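Local coordinates for protein Ves (Pseudomonas fluorescens, PDB 5V00) that is of unknown biochemical function but is a bicupin, HutD, implicated in histidine utilization, at residues B[149-152]-B[153-156]. Numbering follows the deposited sequence.
Sequences SVAD and EVKV
Val154 turns one methyl group, CG2, back onto Ser149 five residues earlier, where the chain leaves strand 144-149 and loops round to enter strand 154-156. Van der Waals contact centres on that methyl: CG2 lies 3.3 Å from Ser149 OG and 3.7 Å from Ser149 CB, and it makes an apolar pair with Ala151 CB at 4.1 Å. It is set beside Val154's own backbone N, while CG1 stands anti to that N (chi1 168°). Val154 also packs on Val180 of the neighbouring strand 176-181.

The polar part is an ST turn. Ser149 OG stands opposite the backbone N (chi1 173°), which leaves it beside the carbonyl carbon, and it accepts the backbone N-H of Ala151 at 3.1 Å N to OG, nearly straight at 169°. Weak hydrogen bonds link this hydroxyl also to the carbonyls of Leu161 and Gly162. With an alanine here the hydroxyl is gone, and the Ala151 N-H would probably lose its acceptor, leaving the turn less fixed.

Glu153's carboxylate forms a long, weak ion pair with Lys160. Within the bicupin beta fold the turn links two antiparallel sheets, strand 144-149 lying in one and strand 154-156 in the other. The chemistry therefore implies a two-sided role for the buried serine: its oxygen fixes the turn by hydrogen bonding, while the same atom and its CB offer a surface to the methyl of Val154, the first residue of strand 154-156.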
# COMPACT_ATOMS: atom_id res chain seq x y z
N SER B 149 -4.67 12.63 -6.32
CA SER B 149 -5.20 13.96 -6.04
C SER B 149 -4.16 15.05 -5.80
O SER B 149 -3.20 14.80 -5.04
CB SER B 149 -6.09 13.89 -4.78
OG SER B 149 -6.50 15.17 -4.40
N VAL B 150 -4.37 16.24 -6.38
CA VAL B 150 -3.61 17.41 -5.99
C VAL B 150 -4.56 18.49 -5.49
O VAL B 150 -4.31 19.66 -5.69
CB VAL B 150 -2.64 17.89 -7.10
CG1 VAL B 150 -1.56 16.84 -7.40
CG2 VAL B 150 -3.38 18.25 -8.36
N ALA B 151 -5.66 18.08 -4.88
CA ALA B 151 -6.68 19.04 -4.42
C ALA B 151 -7.19 18.63 -3.07
O ALA B 151 -7.01 17.47 -2.63
CB ALA B 151 -7.84 19.13 -5.38
N ASP B 152 -7.86 19.57 -2.39
CA ASP B 152 -8.41 19.19 -1.08
C ASP B 152 -9.44 18.08 -1.13
O ASP B 152 -9.62 17.33 -0.17
CB ASP B 152 -9.05 20.40 -0.41
CG ASP B 152 -8.03 21.40 0.10
OD1 ASP B 152 -6.85 21.11 0.26
OD2 ASP B 152 -8.45 22.52 0.37
N GLU B 153 -10.20 18.01 -2.22
CA GLU B 153 -11.20 16.97 -2.37
C GLU B 153 -11.36 16.55 -3.85
O GLU B 153 -11.87 17.30 -4.68
CB GLU B 153 -12.54 17.43 -1.84
CG GLU B 153 -13.56 16.33 -1.80
CD GLU B 153 -14.88 16.72 -1.16
OE1 GLU B 153 -15.79 17.09 -1.90
OE2 GLU B 153 -14.97 16.65 0.06
N VAL B 154 -10.88 15.37 -4.19
CA VAL B 154 -11.20 14.75 -5.48
C VAL B 154 -12.18 13.59 -5.17
O VAL B 154 -11.94 12.72 -4.27
CB VAL B 154 -9.93 14.21 -6.10
CG1 VAL B 154 -10.27 13.32 -7.28
CG2 VAL B 154 -9.04 15.40 -6.50
N LYS B 155 -13.32 13.62 -5.83
CA LYS B 155 -14.35 12.59 -5.68
C LYS B 155 -14.27 11.57 -6.77
O LYS B 155 -14.26 11.93 -7.94
CB LYS B 155 -15.74 13.24 -5.73
CG LYS B 155 -16.00 14.26 -4.61
CD LYS B 155 -17.36 14.95 -4.78
CE LYS B 155 -18.44 14.31 -4.00
NZ LYS B 155 -19.79 14.60 -4.60
N VAL B 156 -14.23 10.30 -6.40
CA VAL B 156 -14.09 9.23 -7.35
C VAL B 156 -14.52 7.93 -6.69
O VAL B 156 -14.06 7.58 -5.58
CB VAL B 156 -12.68 9.11 -7.95
CG1 VAL B 156 -11.60 9.10 -6.85
CG2 VAL B 156 -12.57 7.93 -8.90